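Local coordinates for mortality factor 4-like protein 1 (PDB 2F5K) that binds methylated histone H3 through its chromo domain, and so probably helps to read this chromatin mark in gene regulation, at residues D18-F23 against K50-Y54; E27-H33 against R73-Y77. The contacts are given in a common frame with arbitrary orientation. Residue numbers count along the deposited sequence, not the author numbering.

Contact 1 (D18-F23 against K50-Y54)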
loop_
_atom_site.group_PDB
_atom_site.type_symbol
_atom_site.label_atom_id
_atom_site.label_comp_id
_atom_site.label_asym_id
_atom_site.label_seq_id
_atom_site.Cartn_x
_atom_site.Cartn_y
_atom_site.Cartn_z
ATOM N N ASP A 18 -6.285 12.068 13.696
ATOM C CA ASP A 18 -7.740 12.359 13.749
ATOM C C ASP A 18 -8.524 11.083 14.024
ATOM O O ASP A 18 -8.384 10.094 13.316
ATOM C CB ASP A 18 -8.202 12.989 12.437
ATOM C CG ASP A 18 -8.973 14.281 12.654
ATOM O OD1 ASP A 18 -9.413 14.886 11.646
ATOM O OD2 ASP A 18 -9.179 14.768 13.793
ATOM N N PRO A 19 -9.364 11.127 15.051
ATOM C CA PRO A 19 -10.140 9.966 15.504
ATOM C C PRO A 19 -10.451 8.869 14.467
ATOM O O PRO A 19 -10.882 9.135 13.344
ATOM C CB PRO A 19 -11.414 10.615 16.034
ATOM C CG PRO A 19 -10.902 11.920 16.633
ATOM C CD PRO A 19 -9.660 12.326 15.857
ATOM N N LYS A 20 -10.213 7.630 14.893
ATOM C CA LYS A 20 -10.471 6.418 14.115
ATOM C C LYS A 20 -9.939 6.422 12.688
ATOM O O LYS A 20 -10.513 7.052 11.811
ATOM C CB LYS A 20 -11.961 6.091 14.121
ATOM C CG LYS A 20 -12.442 5.485 15.423
ATOM C CD LYS A 20 -13.919 5.762 15.657
ATOM C CE LYS A 20 -14.328 5.402 17.081
ATOM N NZ LYS A 20 -15.206 6.447 17.667
ATOM N N PRO A 21 -8.829 5.728 12.463
ATOM C CA PRO A 21 -8.265 5.568 11.123
ATOM C C PRO A 21 -8.799 4.322 10.411
ATOM O O PRO A 21 -9.396 3.442 11.026
ATOM C CB PRO A 21 -6.783 5.408 11.418
ATOM C CG PRO A 21 -6.790 4.570 12.669
ATOM C CD PRO A 21 -7.993 5.057 13.475
ATOM N N LYS A 22 -8.557 4.275 9.108
ATOM C CA LYS A 22 -9.037 3.222 8.230
ATOM C C LYS A 22 -8.467 1.856 8.561
ATOM O O LYS A 22 -9.166 0.851 8.491
ATOM C CB LYS A 22 -8.658 3.563 6.790
ATOM C CG LYS A 22 -9.763 4.134 5.939
ATOM C CD LYS A 22 -9.627 3.688 4.491
ATOM C CE LYS A 22 -10.193 4.698 3.526
ATOM N NZ LYS A 22 -9.786 4.426 2.114
ATOM N N PHE A 23 -7.195 1.813 8.932
ATOM C CA PHE A 23 -6.527 0.527 9.103
ATOM C C PHE A 23 -6.056 0.205 10.515
ATOM O O PHE A 23 -5.983 1.086 11.366
ATOM C CB PHE A 23 -5.396 0.420 8.097
ATOM C CG PHE A 23 -5.841 0.669 6.690
ATOM C CD1 PHE A 23 -5.951 1.965 6.204
ATOM C CD2 PHE A 23 -6.195 -0.390 5.863
ATOM C CE1 PHE A 23 -6.379 2.190 4.906
ATOM C CE2 PHE A 23 -6.610 -0.173 4.561
ATOM C CZ PHE A 23 -6.714 1.113 4.084
ATOM N N LYS A 50 -3.568 15.526 13.162
ATOM C CA LYS A 50 -4.843 15.235 12.513
ATOM C C LYS A 50 -4.662 14.365 11.276
ATOM O O LYS A 50 -5.633 13.927 10.663
ATOM C CB LYS A 50 -5.581 16.533 12.166
ATOM C CG LYS A 50 -5.933 17.401 13.376
ATOM C CD LYS A 50 -6.810 18.586 12.966
ATOM C CE LYS A 50 -7.152 19.483 14.145
ATOM N NZ LYS A 50 -8.021 20.615 13.720
ATOM N N GLN A 51 -3.407 14.120 10.916
ATOM C CA GLN A 51 -3.088 13.268 9.781
ATOM C C GLN A 51 -2.607 11.909 10.295
ATOM O O GLN A 51 -1.645 11.826 11.061
ATOM C CB GLN A 51 -2.018 13.922 8.898
ATOM C CG GLN A 51 -2.511 15.113 8.063
ATOM C CD GLN A 51 -1.425 15.708 7.168
ATOM O OE1 GLN A 51 -0.320 15.158 7.059
ATOM N NE2 GLN A 51 -1.737 16.834 6.532
ATOM N N VAL A 52 -3.288 10.846 9.877
ATOM C CA VAL A 52 -2.952 9.498 10.318
ATOM C C VAL A 52 -1.940 8.861 9.378
ATOM O O VAL A 52 -2.102 8.900 8.163
ATOM C CB VAL A 52 -4.203 8.623 10.392
ATOM C CG1 VAL A 52 -3.891 7.308 11.075
ATOM C CG2 VAL A 52 -5.317 9.353 11.131
ATOM N N LYS A 53 -0.885 8.284 9.947
ATOM C CA LYS A 53 0.169 7.671 9.154
ATOM C C LYS A 53 0.258 6.180 9.425
ATOM O O LYS A 53 -0.247 5.684 10.423
ATOM C CB LYS A 53 1.512 8.324 9.467
ATOM C CG LYS A 53 1.514 9.848 9.360
ATOM C CD LYS A 53 2.932 10.395 9.158
ATOM C CE LYS A 53 2.937 11.859 8.738
ATOM N NZ LYS A 53 4.247 12.246 8.139
ATOM N N TYR A 54 0.901 5.456 8.526
ATOM C CA TYR A 54 1.049 4.026 8.735
ATOM C C TYR A 54 2.444 3.557 8.433
ATOM O O TYR A 54 3.029 3.911 7.409
ATOM C CB TYR A 54 0.079 3.237 7.864
ATOM C CG TYR A 54 -1.362 3.484 8.190
ATOM C CD1 TYR A 54 -2.106 4.393 7.458
ATOM C CD2 TYR A 54 -1.978 2.813 9.231
ATOM C CE1 TYR A 54 -3.419 4.618 7.733
ATOM C CE2 TYR A 54 -3.296 3.031 9.523
ATOM C CZ TYR A 54 -4.018 3.935 8.769
ATOM O OH TYR A 54 -5.342 4.165 9.062
#
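Side chains rather than backbone pairing hold the irregular N-terminal segment 18-23 beside strand 51-58. Phe23 and Tyr54 both adopt the m rotamer at chi1, and their rings meet edge-to-face, the edge of Phe23 against the face of Tyr54, with planes at 90° and centroids 5.5 Å apart. This T-shaped pair leaves Tyr54 OH under the loop backbone, where it accepts a hydrogen bond from Phe23 N at 3.0 Å. The same hydroxyl bonds to the carboxylate of Glu71, which also takes the amide of Lys22. Pro21 points toward the strand and turns its CB against Val52, whose t rotamer brings CG1 to 3.5 Å from Pro21 CB; Pro21 CB also sits 4.1 Å from Tyr54 CZ. At the exposed outer end the backbones come closer, with Asp18 CA and Lys50 CA 4.3 Å apart, while the extended Lys50 side chain leads away. Pro21 and Tyr54 both touch Val45, and Phe23 and Tyr54 both rest on Val74, so the loop before strand 28-32 packs against the chromo domain's beta barrel. A tyrosine hydroxyl with two hydrogen-bond partners, Phe23 N and Glu71, flanked by proline, valine and phenylalanine, implies an anchor apolar in bulk but fixed by directional hydrogen bonds.

Contact 2 (E27-H33 against R73-Y77)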
loop_
_atom_site.group_PDB
_atom_site.type_symbol
_atom_site.label_atom_id
_atom_site.label_comp_id
_atom_site.label_asym_id
_atom_site.label_seq_id
_atom_site.Cartn_x
_atom_site.Cartn_y
_atom_site.Cartn_z
ATOM N N GLU A 27 -3.318 -5.607 10.062
ATOM C CA GLU A 27 -4.173 -5.735 8.882
ATOM C C GLU A 27 -3.417 -5.965 7.588
ATOM O O GLU A 27 -2.558 -5.181 7.221
ATOM C CB GLU A 27 -5.100 -4.527 8.720
ATOM C CG GLU A 27 -6.136 -4.710 7.634
ATOM C CD GLU A 27 -7.089 -3.546 7.571
ATOM O OE1 GLU A 27 -6.985 -2.655 8.419
ATOM O OE2 GLU A 27 -7.941 -3.520 6.684
ATOM N N ARG A 28 -3.740 -7.056 6.905
ATOM C CA ARG A 28 -3.197 -7.287 5.601
ATOM C C ARG A 28 -3.817 -6.205 4.705
ATOM O O ARG A 28 -5.020 -5.958 4.780
ATOM C CB ARG A 28 -3.569 -8.684 5.124
ATOM C CG ARG A 28 -3.243 -8.977 3.690
ATOM C CD ARG A 28 -3.573 -10.426 3.327
ATOM N NE ARG A 28 -2.856 -10.943 2.169
ATOM C CZ ARG A 28 -3.131 -12.117 1.605
ATOM N NH1 ARG A 28 -4.099 -12.867 2.115
ATOM N NH2 ARG A 28 -2.450 -12.553 0.539
ATOM N N VAL A 29 -3.000 -5.588 3.852
ATOM C CA VAL A 29 -3.436 -4.437 3.067
ATOM C C VAL A 29 -2.795 -4.361 1.702
ATOM O O VAL A 29 -1.909 -5.126 1.344
ATOM C CB VAL A 29 -3.116 -3.103 3.844
ATOM C CG1 VAL A 29 -3.057 -1.914 2.920
ATOM C CG2 VAL A 29 -4.098 -2.857 5.014
ATOM N N LEU A 30 -3.259 -3.429 0.906
ATOM C CA LEU A 30 -2.619 -3.230 -0.373
ATOM C C LEU A 30 -2.066 -1.863 -0.243
ATOM O O LEU A 30 -2.758 -0.949 0.188
ATOM C CB LEU A 30 -3.601 -3.306 -1.520
ATOM C CG LEU A 30 -4.218 -4.689 -1.743
ATOM C CD1 LEU A 30 -5.331 -4.568 -2.796
ATOM C CD2 LEU A 30 -3.154 -5.621 -2.226
ATOM N N CYS A 31 -0.818 -1.690 -0.599
ATOM C CA CYS A 31 -0.242 -0.397 -0.402
ATOM C C CYS A 31 0.408 0.041 -1.670
ATOM O O CYS A 31 1.057 -0.755 -2.327
ATOM C CB CYS A 31 0.800 -0.448 0.729
ATOM S SG CYS A 31 1.439 1.174 1.204
ATOM N N PHE A 32 0.242 1.321 -1.990
ATOM C CA PHE A 32 0.869 1.924 -3.136
ATOM C C PHE A 32 2.341 2.226 -2.840
ATOM O O PHE A 32 2.685 2.693 -1.756
ATOM C CB PHE A 32 0.184 3.261 -3.467
ATOM C CG PHE A 32 -1.005 3.133 -4.352
ATOM C CD1 PHE A 32 -2.263 3.366 -3.876
ATOM C CD2 PHE A 32 -0.856 2.809 -5.675
ATOM C CE1 PHE A 32 -3.378 3.263 -4.722
ATOM C CE2 PHE A 32 -1.966 2.694 -6.513
ATOM C CZ PHE A 32 -3.209 2.894 -6.018
ATOM N N HIS A 33 3.195 1.979 -3.820
ATOM C CA HIS A 33 4.587 2.310 -3.685
ATOM C C HIS A 33 5.024 3.171 -4.871
ATOM O O HIS A 33 5.207 4.385 -4.734
ATOM C CB HIS A 33 5.454 1.058 -3.521
ATOM C CG HIS A 33 6.913 1.363 -3.472
ATOM N ND1 HIS A 33 7.800 0.930 -4.438
ATOM C CD2 HIS A 33 7.643 2.073 -2.577
ATOM C CE1 HIS A 33 9.015 1.352 -4.133
ATOM N NE2 HIS A 33 8.947 2.047 -3.008
ATOM N N ARG A 73 -2.334 6.171 0.761
ATOM C CA ARG A 73 -1.611 5.197 -0.041
ATOM C C ARG A 73 -1.969 3.784 0.303
ATOM O O ARG A 73 -1.492 2.844 -0.318
ATOM C CB ARG A 73 -0.097 5.408 0.026
ATOM C CG ARG A 73 0.354 6.492 -0.870
ATOM C CD ARG A 73 1.774 6.812 -0.687
ATOM N NE ARG A 73 2.604 5.650 -0.945
ATOM C CZ ARG A 73 3.848 5.528 -0.481
ATOM N NH1 ARG A 73 4.368 6.525 0.226
ATOM N NH2 ARG A 73 4.551 4.425 -0.735
ATOM N N VAL A 74 -2.835 3.649 1.288
ATOM C CA VAL A 74 -3.228 2.340 1.744
ATOM C C VAL A 74 -4.647 1.989 1.296
ATOM O O VAL A 74 -5.554 2.797 1.424
ATOM C CB VAL A 74 -3.123 2.252 3.256
ATOM C CG1 VAL A 74 -3.390 0.841 3.721
ATOM C CG2 VAL A 74 -1.725 2.713 3.701
ATOM N N LEU A 75 -4.828 0.794 0.755
ATOM C CA LEU A 75 -6.156 0.368 0.312
ATOM C C LEU A 75 -6.482 -0.935 0.992
ATOM O O LEU A 75 -5.588 -1.747 1.303
ATOM C CB LEU A 75 -6.221 0.171 -1.198
ATOM C CG LEU A 75 -6.178 1.405 -2.117
ATOM C CD1 LEU A 75 -6.124 0.988 -3.560
ATOM C CD2 LEU A 75 -7.448 2.190 -1.855
ATOM N N LYS A 76 -7.773 -1.103 1.244
ATOM C CA LYS A 76 -8.326 -2.290 1.843
ATOM C C LYS A 76 -8.066 -3.504 0.945
ATOM O O LYS A 76 -8.067 -3.394 -0.276
ATOM C CB LYS A 76 -9.815 -2.064 2.034
ATOM C CG LYS A 76 -10.284 -2.343 3.423
ATOM C CD LYS A 76 -9.839 -1.289 4.407
ATOM C CE LYS A 76 -10.135 -1.724 5.822
ATOM N NZ LYS A 76 -9.500 -0.787 6.769
ATOM N N TYR A 77 -7.815 -4.656 1.556
ATOM C CA TYR A 77 -7.524 -5.862 0.796
ATOM C C TYR A 77 -8.842 -6.518 0.403
ATOM O O TYR A 77 -9.298 -7.419 1.076
ATOM C CB TYR A 77 -6.663 -6.832 1.637
ATOM C CG TYR A 77 -5.965 -7.907 0.807
ATOM C CD1 TYR A 77 -4.688 -7.709 0.313
ATOM C CD2 TYR A 77 -6.601 -9.111 0.516
ATOM C CE1 TYR A 77 -4.058 -8.686 -0.442
ATOM C CE2 TYR A 77 -5.983 -10.102 -0.241
ATOM C CZ TYR A 77 -4.726 -9.878 -0.722
ATOM O OH TYR A 77 -4.123 -10.846 -1.497
HETATM O O HOH W 1 -7.361 -4.586 4.332
#
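Strands 28-32 and 74-76 pair antiparallel, their local axes 4.7 Å apart at closest. Leu30 and Leu75 form the hydrogen-bonded pair: Leu30 N donates to Leu75 O at 2.9 Å and Leu75 N to Leu30 O at 2.8 Å. Phe32 N continues the ladder to Arg73 O at 2.8 Å, and Phe32 O is taken by the Arg73 side chain, from NH2 at 2.7 Å and NE at 3.1 Å. Toward the other end a water replaces direct pairing, accepting from Tyr77 N at 2.8 Å and donating to Arg28 O at 2.8 Å and Glu27 OE2 at 2.6 Å. Glu27 OE2 also makes a salt bridge with Lys76 NZ at 3.1 Å, while Glu27 OE1 accepts from Gln24 N. The Arg28 guanidinium lies flat on Tyr77, centres 4.2 Å apart, with its charge met by Glu39. Leu30 and Leu75 share the face under helix 79-98, touching Asn81; Cys31 and Val74 share the other, against Val69. Strand 74-76 is thus sewn onto strand 28-32 at the edge of this chromo-domain sheet. Beyond the direct backbone hydrogen bonds at the centre, the Arg73 side chain and the water supply partners for Phe32 O, Arg28 O and Tyr77 N, and the Glu27-Lys76 salt bridge adds a side-chain link beside the water.

How the contacts relate
The two contacts lie about 14 Å apart, centre to centre, and both reach one strongly curved antiparallel sheet with strand order 67-70, 51-58, 37-48, 28-32, 74-76. Contact 2 is near the middle of the chain's mass, contact 1 about 15 Å out. Their segments alternate along the sequence: 18-23, 27-33, 50-54, 73-77. They also touch, as the Phe23 ring packs on Val29 and Val74 and makes a cation-pi contact with Lys76. The N-terminal loop therefore packs across the barrel-like sheet of the chromo domain from strand 51-58 to strands 28-32 and 74-76, while contact 2 positions the strand that leads into helix 79-98.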